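Local atomic coordinates of HTH-type transcriptional repressor PhnF (Mycobacterium smegmatis, PDB entry 3F8M), a protein that represses the phnDCE operon, which serves phosphate uptake, when phosphate is available in the cell, acting as a DNA-binding transcription factor of the GntR family. Residues A100-V105 with R133-D138; A196-D201 with R225-G230. All coordinates share one frame; numbering follows the deposited sequence. Where two conformers were deposited one is given.

Contact 1 (A100-V105 with R133-D138); sequences AGRILV and RVLTTD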
ATOM      1  N   ALA A 100      15.195  14.484   1.596  1.00 32.81           N
ATOM      2  CA  ALA A 100      14.942  13.412   2.551  1.00 29.53           C
ATOM      3  C   ALA A 100      16.172  13.075   3.390  1.00 27.42           C
ATOM      4  O   ALA A 100      17.301  13.243   2.935  1.00 25.91           O
ATOM      5  CB  ALA A 100      14.476  12.182   1.815  1.00 30.44           C
ATOM      6  N   GLY A 101      15.950  12.612   4.621  1.00 24.80           N
ATOM      7  CA  GLY A 101      17.073  12.127   5.432  1.00 24.11           C
ATOM      8  C   GLY A 101      16.706  10.983   6.346  1.00 22.67           C
ATOM      9  O   GLY A 101      15.556  10.559   6.386  1.00 20.91           O
ATOM     10  N   ARG A 102      17.699  10.519   7.095  1.00 22.01           N
ATOM     11  CA  ARG A 102      17.506   9.467   8.094  1.00 21.53           C
ATOM     12  C   ARG A 102      18.229   9.844   9.362  1.00 21.09           C
ATOM     13  O   ARG A 102      19.359  10.387   9.318  1.00 21.27           O
ATOM     14  CB  ARG A 102      18.071   8.138   7.609  1.00 21.39           C
ATOM     15  CG  ARG A 102      17.541   7.662   6.257  1.00 24.85           C
ATOM     16  CD  ARG A 102      18.288   6.413   5.806  1.00 30.27           C
ATOM     17  NE  ARG A 102      17.974   5.943   4.437  1.00 26.79           N
ATOM     18  CZ  ARG A 102      18.602   6.357   3.344  1.00 26.58           C
ATOM     19  NH1 ARG A 102      19.585   7.265   3.437  1.00 23.41           N
ATOM     20  NH2 ARG A 102      18.265   5.842   2.162  1.00 24.52           N
ATOM     21  N   ILE A 103      17.615   9.519  10.486  1.00 20.08           N
ATOM     22  CA  ILE A 103      18.210   9.778  11.801  1.00 20.83           C
ATOM     23  C   ILE A 103      18.277   8.478  12.600  1.00 20.51           C
ATOM     24  O   ILE A 103      17.297   7.738  12.679  1.00 20.37           O
ATOM     25  CB  ILE A 103      17.359  10.798  12.585  1.00 19.99           C
ATOM     26  CG1 ILE A 103      17.451  12.168  11.880  1.00 22.81           C
ATOM     27  CG2 ILE A 103      17.840  10.902  14.050  1.00 23.06           C
ATOM     28  CD1 ILE A 103      16.301  13.124  12.270  1.00 28.97           C
ATOM     29  N   LEU A 104      19.442   8.203  13.185  1.00 20.22           N
ATOM     30  CA  LEU A 104      19.609   7.009  13.995  1.00 20.51           C
ATOM     31  C   LEU A 104      18.723   7.158  15.222  1.00 21.45           C
ATOM     32  O   LEU A 104      18.825   8.153  15.956  1.00 23.02           O
ATOM     33  CB  LEU A 104      21.089   6.893  14.453  1.00 21.29           C
ATOM     34  CG  LEU A 104      21.352   5.746  15.464  1.00 22.57           C
ATOM     35  CD1 LEU A 104      21.001   4.370  14.830  1.00 21.30           C
ATOM     36  CD2 LEU A 104      22.828   5.800  15.982  1.00 25.27           C
ATOM     37  N   VAL A 105      17.865   6.183  15.470  1.00 19.17           N
ATOM     38  CA  VAL A 105      17.205   6.061  16.759  1.00 19.03           C
ATOM     39  C   VAL A 105      18.098   5.228  17.704  1.00 19.67           C
ATOM     40  O   VAL A 105      18.564   5.715  18.764  1.00 20.09           O
ATOM     41  CB  VAL A 105      15.824   5.406  16.579  1.00 19.10           C
ATOM     42  CG1 VAL A 105      15.134   5.118  17.907  1.00 18.94           C
ATOM     43  CG2 VAL A 105      14.954   6.274  15.721  1.00 17.73           C
ATOM     44  N   ARG A 133      15.650   3.623  12.799  1.00 14.45           N
ATOM     45  CA  ARG A 133      15.920   4.950  12.288  1.00 14.19           C
ATOM     46  C   ARG A 133      14.560   5.602  11.992  1.00 14.22           C
ATOM     47  O   ARG A 133      13.572   4.907  11.689  1.00 14.35           O
ATOM     48  CB  ARG A 133      16.702   4.876  10.987  1.00 15.32           C
ATOM     49  CG  ARG A 133      18.159   4.351  11.172  1.00 14.27           C
ATOM     50  CD  ARG A 133      19.003   4.479   9.928  1.00 17.82           C
ATOM     51  NE  ARG A 133      18.536   3.784   8.741  1.00 19.04           N
ATOM     52  CZ  ARG A 133      19.232   3.767   7.601  1.00 18.91           C
ATOM     53  NH1 ARG A 133      18.756   3.139   6.538  1.00 22.02           N
ATOM     54  NH2 ARG A 133      20.390   4.392   7.528  1.00 22.39           N
ATOM     55  N   VAL A 134      14.562   6.930  12.050  1.00 15.00           N
ATOM     56  CA  VAL A 134      13.445   7.758  11.591  0.50 15.46           C
ATOM     57  C   VAL A 134      13.800   8.373  10.229  1.00 15.90           C
ATOM     58  O   VAL A 134      14.909   8.885  10.042  1.00 16.44           O
ATOM     59  CB  VAL A 134      13.127   8.872  12.632  0.50 15.18           C
ATOM     60  CG1 VAL A 134      12.013   9.804  12.150  0.50 15.46           C
ATOM     61  CG2 VAL A 134      12.767   8.281  13.992  0.50 16.67           C
ATOM     62  N   LEU A 135      12.861   8.330   9.305  1.00 16.01           N
ATOM     63  CA  LEU A 135      13.002   8.924   7.985  1.00 17.57           C
ATOM     64  C   LEU A 135      12.333  10.308   8.036  1.00 18.51           C
ATOM     65  O   LEU A 135      11.292  10.469   8.687  1.00 18.13           O
ATOM     66  CB  LEU A 135      12.275   8.030   6.982  1.00 17.67           C
ATOM     67  CG  LEU A 135      12.759   6.564   6.833  1.00 20.67           C
ATOM     68  CD1 LEU A 135      12.087   5.777   5.681  1.00 24.28           C
ATOM     69  CD2 LEU A 135      14.299   6.434   6.726  1.00 25.44           C
ATOM     70  N   THR A 136      12.924  11.277   7.338  1.00 19.18           N
ATOM     71  CA  THR A 136      12.455  12.680   7.411  1.00 20.67           C
ATOM     72  C   THR A 136      12.411  13.245   6.007  1.00 21.11           C
ATOM     73  O   THR A 136      13.093  12.758   5.100  1.00 21.47           O
ATOM     74  CB  THR A 136      13.434  13.575   8.187  1.00 21.20           C
ATOM     75  OG1 THR A 136      14.719  13.575   7.503  1.00 23.81           O
ATOM     76  CG2 THR A 136      13.627  13.041   9.570  1.00 19.97           C
ATOM     77  N   THR A 137      11.567  14.242   5.823  1.00 21.51           N
ATOM     78  CA  THR A 137      11.611  15.049   4.610  1.00 23.75           C
ATOM     79  C   THR A 137      11.280  16.492   4.968  1.00 24.40           C
ATOM     80  O   THR A 137      10.323  16.733   5.687  1.00 24.22           O
ATOM     81  CB  THR A 137      10.634  14.537   3.539  1.00 24.18           C
ATOM     82  OG1 THR A 137      10.715  15.357   2.375  1.00 27.24           O
ATOM     83  CG2 THR A 137       9.212  14.521   4.038  1.00 21.95           C
ATOM     84  N   ASP A 138      12.079  17.443   4.481  1.00 25.89           N
ATOM     85  CA  ASP A 138      11.750  18.863   4.645  0.70 27.28           C
ATOM     86  C   ASP A 138      11.491  19.243   6.090  1.00 26.86           C
ATOM     87  O   ASP A 138      10.503  19.967   6.410  1.00 27.90           O
ATOM     88  CB  ASP A 138      10.528  19.173   3.793  0.70 28.65           C
ATOM     89  CG  ASP A 138      10.812  19.012   2.333  0.70 32.24           C
ATOM     90  OD1 ASP A 138      11.980  18.674   2.013  0.70 36.71           O
ATOM     91  OD2 ASP A 138       9.891  19.229   1.502  0.70 37.11           O
TER

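Contact 2 (A196-D201 with R225-G230); sequences ALLGAD and RSLYRG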
ATOM      1  N   ALA A 196       5.082   9.690  19.433  1.00 22.02           N
ATOM      2  CA  ALA A 196       6.069  10.663  19.872  1.00 21.80           C
ATOM      3  C   ALA A 196       7.250  10.828  18.901  1.00 21.54           C
ATOM      4  O   ALA A 196       7.712  11.982  18.667  1.00 19.61           O
ATOM      5  CB  ALA A 196       6.563  10.334  21.287  1.00 22.07           C
ATOM      6  N   LEU A 197       7.696   9.702  18.316  1.00 18.64           N
ATOM      7  CA  LEU A 197       8.825   9.728  17.346  1.00 18.65           C
ATOM      8  C   LEU A 197       8.424  10.406  16.052  1.00 18.34           C
ATOM      9  O   LEU A 197       9.250  11.013  15.377  1.00 18.00           O
ATOM     10  CB  LEU A 197       9.276   8.294  17.009  1.00 18.63           C
ATOM     11  CG  LEU A 197      10.026   7.663  18.184  1.00 18.34           C
ATOM     12  CD1 LEU A 197      10.153   6.116  17.944  1.00 15.60           C
ATOM     13  CD2 LEU A 197      11.368   8.336  18.357  1.00 17.02           C
ATOM     14  N   LEU A 198       7.138  10.363  15.731  1.00 19.14           N
ATOM     15  CA  LEU A 198       6.738  10.738  14.375  1.00 20.47           C
ATOM     16  C   LEU A 198       5.815  11.969  14.319  1.00 20.66           C
ATOM     17  O   LEU A 198       5.229  12.225  13.273  1.00 21.10           O
ATOM     18  CB  LEU A 198       6.085   9.556  13.671  1.00 19.34           C
ATOM     19  CG  LEU A 198       6.942   8.304  13.430  1.00 18.99           C
ATOM     20  CD1 LEU A 198       6.083   7.349  12.682  1.00 18.48           C
ATOM     21  CD2 LEU A 198       8.234   8.649  12.613  1.00 16.58           C
ATOM     22  N   GLY A 199       5.696  12.673  15.435  1.00 22.49           N
ATOM     23  CA  GLY A 199       4.880  13.923  15.543  1.00 24.42           C
ATOM     24  C   GLY A 199       3.412  13.697  15.330  1.00 26.06           C
ATOM     25  O   GLY A 199       2.697  14.581  14.823  1.00 26.12           O
ATOM     26  N   ALA A 200       2.943  12.518  15.722  1.00 26.17           N
ATOM     27  CA  ALA A 200       1.613  12.046  15.371  1.00 27.98           C
ATOM     28  C   ALA A 200       0.756  11.877  16.621  1.00 27.93           C
ATOM     29  O   ALA A 200       1.195  12.163  17.728  1.00 28.79           O
ATOM     30  CB  ALA A 200       1.706  10.705  14.547  1.00 27.18           C
ATOM     31  N   ASP A 201      -0.489  11.473  16.441  1.00 30.41           N
ATOM     32  CA  ASP A 201      -1.309  11.083  17.576  1.00 32.03           C
ATOM     33  C   ASP A 201      -1.915   9.718  17.366  1.00 31.95           C
ATOM     34  O   ASP A 201      -1.736   9.091  16.336  1.00 32.38           O
ATOM     35  CB  ASP A 201      -2.403  12.118  17.917  1.00 33.09           C
ATOM     36  CG  ASP A 201      -3.302  12.440  16.756  1.00 35.65           C
ATOM     37  OD1 ASP A 201      -3.811  11.518  16.076  1.00 36.73           O
ATOM     38  OD2 ASP A 201      -3.502  13.653  16.513  1.00 40.00           O
ATOM     39  N   ARG A 225      10.547  -3.759   9.272  1.00 16.79           N
ATOM     40  CA  ARG A 225       9.234  -3.172   9.551  1.00 17.26           C
ATOM     41  C   ARG A 225       9.349  -1.663   9.323  1.00 17.95           C
ATOM     42  O   ARG A 225      10.232  -1.003   9.898  1.00 16.98           O
ATOM     43  CB  ARG A 225       8.869  -3.462  11.001  1.00 17.93           C
ATOM     44  CG  ARG A 225       7.483  -2.937  11.449  1.00 19.18           C
ATOM     45  CD  ARG A 225       7.411  -3.021  12.961  1.00 19.59           C
ATOM     46  NE  ARG A 225       6.105  -2.682  13.504  1.00 22.40           N
ATOM     47  CZ  ARG A 225       5.719  -1.492  13.968  1.00 20.69           C
ATOM     48  NH1 ARG A 225       6.510  -0.425  13.939  1.00 19.35           N
ATOM     49  NH2 ARG A 225       4.475  -1.378  14.454  1.00 21.57           N
ATOM     50  N   SER A 226       8.437  -1.084   8.520  1.00 17.89           N
ATOM     51  CA  SER A 226       8.476   0.359   8.299  1.00 17.61           C
ATOM     52  C   SER A 226       7.079   0.902   8.614  1.00 16.91           C
ATOM     53  O   SER A 226       6.103   0.384   8.078  1.00 19.35           O
ATOM     54  CB  SER A 226       8.851   0.633   6.859  1.00 19.31           C
ATOM     55  OG  SER A 226       9.997  -0.124   6.469  1.00 24.69           O
ATOM     56  N   LEU A 227       6.977   1.870   9.524  1.00 17.59           N
ATOM     57  CA  LEU A 227       5.706   2.469   9.869  1.00 17.25           C
ATOM     58  C   LEU A 227       5.767   3.907   9.341  1.00 18.00           C
ATOM     59  O   LEU A 227       6.581   4.703   9.826  1.00 17.68           O
ATOM     60  CB  LEU A 227       5.486   2.429  11.378  1.00 18.02           C
ATOM     61  CG  LEU A 227       4.153   2.983  11.895  1.00 17.66           C
ATOM     62  CD1 LEU A 227       3.054   1.901  11.791  1.00 21.48           C
ATOM     63  CD2 LEU A 227       4.249   3.545  13.331  1.00 20.36           C
ATOM     64  N   TYR A 228       4.941   4.219   8.326  1.00 17.71           N
ATOM     65  CA  TYR A 228       4.993   5.528   7.658  1.00 17.74           C
ATOM     66  C   TYR A 228       3.692   6.292   7.904  1.00 18.83           C
ATOM     67  O   TYR A 228       2.634   5.677   7.915  1.00 19.24           O
ATOM     68  CB  TYR A 228       5.098   5.319   6.155  1.00 18.34           C
ATOM     69  CG  TYR A 228       6.420   4.813   5.590  1.00 21.29           C
ATOM     70  CD1 TYR A 228       7.488   5.694   5.417  1.00 26.64           C
ATOM     71  CD2 TYR A 228       6.582   3.488   5.192  1.00 23.50           C
ATOM     72  CE1 TYR A 228       8.699   5.262   4.879  1.00 31.20           C
ATOM     73  CE2 TYR A 228       7.810   3.031   4.636  1.00 27.58           C
ATOM     74  CZ  TYR A 228       8.847   3.938   4.491  1.00 32.09           C
ATOM     75  OH  TYR A 228      10.066   3.576   3.960  1.00 38.35           O
ATOM     76  N   ARG A 229       3.784   7.607   8.095  1.00 18.68           N
ATOM     77  CA  ARG A 229       2.566   8.447   8.210  1.00 19.58           C
ATOM     78  C   ARG A 229       1.895   8.465   6.856  1.00 18.65           C
ATOM     79  O   ARG A 229       2.528   8.783   5.852  1.00 17.94           O
ATOM     80  CB  ARG A 229       2.933   9.879   8.609  1.00 18.33           C
ATOM     81  CG  ARG A 229       3.376  10.043  10.062  1.00 21.18           C
ATOM     82  CD  ARG A 229       3.811  11.496  10.304  1.00 24.22           C
ATOM     83  NE  ARG A 229       2.685  12.409  10.028  1.00 23.93           N
ATOM     84  CZ  ARG A 229       2.239  13.315  10.893  1.00 26.43           C
ATOM     85  NH1 ARG A 229       2.812  13.436  12.082  1.00 27.92           N
ATOM     86  NH2 ARG A 229       1.217  14.112  10.567  1.00 24.87           N
ATOM     87  N   GLY A 230       0.615   8.123   6.835  1.00 20.59           N
ATOM     88  CA  GLY A 230      -0.148   8.066   5.553  1.00 21.22           C
ATOM     89  C   GLY A 230      -0.138   9.424   4.844  1.00 22.83           C
ATOM     90  O   GLY A 230      -0.092   9.475   3.614  1.00 24.23           O
TER

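Contact 1 (A100-V105 with R133-D138)
Arg102, its chain extended from CG to NE, and Arg133, its chain bent at chi3 (-59°), come together on the sheet face they share with Leu135. The methylene CD of Arg102 comes to rest over one face of the Arg133 guanidinium, 3.3 Å from Arg133 CZ and displaced toward the rim. The two guanidinium planes are only 17° apart, and Arg102 NE lies 3.6 Å from Arg133 NH1, a close approach of like charges. Further along, Leu135 lies beside Arg102 and points the same way, its CD2 3.5 Å from Arg102 CG.

Beneath these side chains two neighbouring antiparallel strands of the UTRA domain sheet are joined. Gly101 with Thr136 and Ile103 with Val134 are hydrogen-bonded pairs, alternating with the non-hydrogen-bonded pairs Ala100–Thr137, Arg102–Leu135 and Leu104–Arg133. Ile103 N reaches Val134 O at 2.8 Å, and Gly101 N reaches Thr136 O at 2.9 Å. The CA-H groups of Arg102 and Arg133 add contacts to Val134 O and Ile103 O.

On the face that carries Ile103, Val134 and Thr136, the side chains of Ile103 and Thr136 meet through carbon: they cross at about a right angle, with Ile103 CD1 3.8 Å from Thr136 CG2. Arg141 of strand 140-150 touches all three residues.

Other residues probably offset the charge of the arginine pair. Glu145 forms a salt bridge with Arg133 NE, the carbonyls of His163 and Ala165 accept from Arg133 NH2, and Glu164 O accepts from Arg102 NH1. With these acceptors around the guanidiniums, two buried cations can probably be tolerated side by side, the repulsion eased by Glu145 and the carbonyl dipoles.

Contact 2 (A196-D201 with R225-G230)
Arg229 reaches the end of helix 192-198 with a single nitrogen, NH1, which donates to two successive carbonyls. The bond to Leu198 O is 3.0 Å long and fairly straight (159° at the hydrogen), with the oxygen close to the guanidinium plane. The second, to Gly199 O, has the same length but is more bent (138°) and weak. Both oxygens sit at the edge of the guanidinium; Ala200 adds its methyl, CB lying 3.8 Å from Arg229 NH1.

Beside this polar grip, Leu198 turns its CD1 to the strand, 3.9 Å from Leu227 O and 4.3 Å from Leu227 CD2. Helix 192-198 thus ends against strand 220-229 of the UTRA domain sheet, where Met206 of strand 206-214 touches both leucines and Val134 and Arg141 touch Leu198.

The next shell sets the two partners in place. On the helix side, Gly199 leaves the helix with positive phi in a Schellman motif, and its turn puts the carbonyls of Leu198 and Gly199 within the span of one NH1. On the strand side, the Arg229 chain bends at chi3 (60°), directing NE off the line of the preceding methylenes, and Asp231 forms a salt bridge with NH2. Arg232 NH1 lies close to NE as a like charge.

The chemistry is that of an arginine donor at a Schellman turn: a cation meets carbonyls at the negative end of the helix dipole, an interaction that should be favourable electrostatically. Asp231 probably offsets the positive charge gathered by Arg229 and Arg232, while Leu198 and Leu227 make the apolar part of the contact.

Both contacts reach the same UTRA sheet, but they illustrate two ways of using it. Contact 1, partly buried, joins adjacent strands, one of them outermost within the chain, through regular backbone pairing; contact 2, mostly buried though much smaller in area, fastens a helix end to an inner strand with side chain to backbone bonds. Each has an exposed residue at its margin, Ile103 in the first and Gly199 in the second. Arginine serves both, as a charged pair in contact 1 and as a helix-end donor in contact 2. They touch directly where Leu135 CD1 lies 3.4 Å from Tyr228 OH.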